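Local atomic coordinates of bacillaene synthase dehydratase PksH (Bacillus subtilis, PDB entry 3HP0), a protein that catalyses dehydration of a carrier-tethered (S)-3-hydroxy-3-methylglutaryl group to a 3-methylglutaconyl group during synthesis of the antibiotic bacillaene. Residues Y90-M94 with V221-K225. Residue numbers count along the deposited sequence, not the author numbering.
Sequences YDLWM and VSRAK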
loop_
_atom_site.group_PDB
_atom_site.type_symbol
_atom_site.label_atom_id
_atom_site.label_comp_id
_atom_site.label_asym_id
_atom_site.label_seq_id
_atom_site.Cartn_x
_atom_site.Cartn_y
_atom_site.Cartn_z
ATOM N N TYR A 90 3.771 -7.269 4.299
ATOM C CA TYR A 90 3.768 -7.946 3.009
ATOM C C TYR A 90 2.582 -8.891 2.884
ATOM O O TYR A 90 1.900 -8.901 1.859
ATOM C CB TYR A 90 5.062 -8.724 2.808
ATOM C CG TYR A 90 5.376 -9.035 1.357
ATOM C CD1 TYR A 90 6.227 -8.206 0.615
ATOM C CD2 TYR A 90 4.845 -10.170 0.731
ATOM C CE1 TYR A 90 6.550 -8.502 -0.695
ATOM C CE2 TYR A 90 5.162 -10.473 -0.598
ATOM C CZ TYR A 90 6.020 -9.640 -1.299
ATOM O OH TYR A 90 6.390 -9.958 -2.586
ATOM N N ASP A 91 2.332 -9.677 3.931
ATOM C CA ASP A 91 1.219 -10.624 3.926
ATOM C C ASP A 91 -0.125 -9.925 3.875
ATOM O O ASP A 91 -1.077 -10.451 3.308
ATOM C CB ASP A 91 1.286 -11.543 5.144
ATOM C CG ASP A 91 2.402 -12.549 5.032
ATOM O OD1 ASP A 91 2.581 -13.095 3.922
ATOM O OD2 ASP A 91 3.095 -12.794 6.039
ATOM N N LEU A 92 -0.192 -8.742 4.474
ATOM C CA LEU A 92 -1.407 -7.939 4.461
ATOM C C LEU A 92 -1.688 -7.540 3.008
ATOM O O LEU A 92 -2.797 -7.733 2.498
ATOM C CB LEU A 92 -1.208 -6.691 5.308
ATOM C CG LEU A 92 -2.253 -5.579 5.242
ATOM C CD1 LEU A 92 -3.644 -6.124 5.528
ATOM C CD2 LEU A 92 -1.866 -4.504 6.241
ATOM N N TRP A 93 -0.675 -7.003 2.336
ATOM C CA TRP A 93 -0.847 -6.600 0.951
ATOM C C TRP A 93 -1.205 -7.812 0.105
ATOM O O TRP A 93 -1.960 -7.698 -0.860
ATOM C CB TRP A 93 0.421 -5.934 0.418
ATOM C CG TRP A 93 0.663 -4.564 1.004
ATOM C CD1 TRP A 93 -0.258 -3.759 1.610
ATOM C CD2 TRP A 93 1.895 -3.837 1.008
ATOM N NE1 TRP A 93 0.323 -2.575 1.992
ATOM C CE2 TRP A 93 1.645 -2.595 1.635
ATOM C CE3 TRP A 93 3.190 -4.114 0.547
ATOM C CZ2 TRP A 93 2.643 -1.627 1.812
ATOM C CZ3 TRP A 93 4.183 -3.155 0.723
ATOM C CH2 TRP A 93 3.903 -1.926 1.351
HETATM N N MSE A 94 -0.673 -8.976 0.476
HETATM C CA MSE A 94 -0.974 -10.205 -0.258
HETATM C C MSE A 94 -2.430 -10.601 -0.035
HETATM O O MSE A 94 -3.107 -11.061 -0.947
HETATM C CB MSE A 94 -0.078 -11.354 0.195
HETATM C CG MSE A 94 1.372 -11.222 -0.218
HETATM SE SE MSE A 94 2.264 -12.957 -0.255
HETATM C CE MSE A 94 1.773 -13.472 -2.061
ATOM N N VAL A 221 4.109 -12.346 -6.998
ATOM C CA VAL A 221 4.161 -11.700 -5.696
ATOM C C VAL A 221 4.738 -12.574 -4.582
ATOM O O VAL A 221 5.684 -12.166 -3.898
ATOM C CB VAL A 221 2.761 -11.210 -5.257
ATOM C CG1 VAL A 221 2.816 -10.721 -3.801
ATOM C CG2 VAL A 221 2.293 -10.083 -6.179
ATOM N N SER A 222 4.169 -13.764 -4.395
ATOM C CA SER A 222 4.658 -14.674 -3.354
ATOM C C SER A 222 6.094 -15.155 -3.613
ATOM O O SER A 222 6.895 -15.276 -2.689
ATOM C CB SER A 222 3.717 -15.882 -3.214
ATOM O OG SER A 222 3.645 -16.622 -4.418
ATOM N N ARG A 223 6.417 -15.406 -4.875
ATOM C CA ARG A 223 7.742 -15.878 -5.246
ATOM C C ARG A 223 8.861 -14.894 -4.897
ATOM O O ARG A 223 10.007 -15.290 -4.681
ATOM C CB ARG A 223 7.777 -16.181 -6.746
ATOM C CG ARG A 223 9.138 -16.623 -7.248
ATOM C CD ARG A 223 9.114 -16.956 -8.732
ATOM N NE ARG A 223 8.125 -17.982 -9.049
ATOM C CZ ARG A 223 8.053 -18.616 -10.215
ATOM N NH1 ARG A 223 8.919 -18.333 -11.186
ATOM N NH2 ARG A 223 7.109 -19.531 -10.415
ATOM N N ALA A 224 8.523 -13.612 -4.833
ATOM C CA ALA A 224 9.500 -12.575 -4.539
ATOM C C ALA A 224 9.562 -12.174 -3.071
ATOM O O ALA A 224 10.477 -11.459 -2.671
ATOM C CB ALA A 224 9.195 -11.341 -5.387
ATOM N N LYS A 225 8.603 -12.635 -2.273
ATOM C CA LYS A 225 8.526 -12.267 -0.860
ATOM C C LYS A 225 9.811 -12.360 -0.036
ATOM O O LYS A 225 10.232 -11.369 0.590
ATOM C CB LYS A 225 7.432 -13.076 -0.166
ATOM C CG LYS A 225 7.243 -12.686 1.279
ATOM C CD LYS A 225 6.248 -13.596 1.962
ATOM C CE LYS A 225 6.081 -13.211 3.427
ATOM N NZ LYS A 225 5.035 -14.028 4.102
#
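Val-221, in the first turn of helix 220-235, meets helix 87-98 in two ways. Its carbonyl O accepts a 2.7 Å hydrogen bond from OH of Tyr-90, a donor reaching it from the facing helix. That carbonyl has capacity to spare because the turn is bonded i to i+3: N of Lys-225 goes to O of Ser-222, and O of Val-221 receives just a weak bond from N of Ala-224. The branched side chain of Val-221 supplies apolar surface, CG1 lying 3.4 Å from CE of Met-94, here selenomethionine, whose long, flexible chain can span the gap. Ser-222 points its CB away overall, yet that atom still touches CE of Met-94 at 3.3 Å; the OG turns back to bond the carbonyl of His-219, so the small residue is satisfied locally. The two segments run almost exactly antiparallel, at 174°, with axes 11.3 Å apart, so large side chains must bridge them. This pairing belongs to the crotonase fold of the enoyl-CoA hydratase/isomerase family: helix 220-235, from the C-terminal helical region, packs on a helix of the core, and helix 148-155 touches both through Pro-149 and Phe-150. Ala-224 contributes little; its methyl, 4.2 Å from the OH of Tyr-90, lets the phenol end approach the backbone closely. Lys-225 is fully extended, all four chi angles t, which suits a residue that must cross the tyrosine. Its CG sits over one ring face, 3.9 Å from the centroid in a CH-pi contact, while NZ continues to a salt bridge with Asp-91, 2.6 Å from OD1, and a second with Glu-87 one turn earlier.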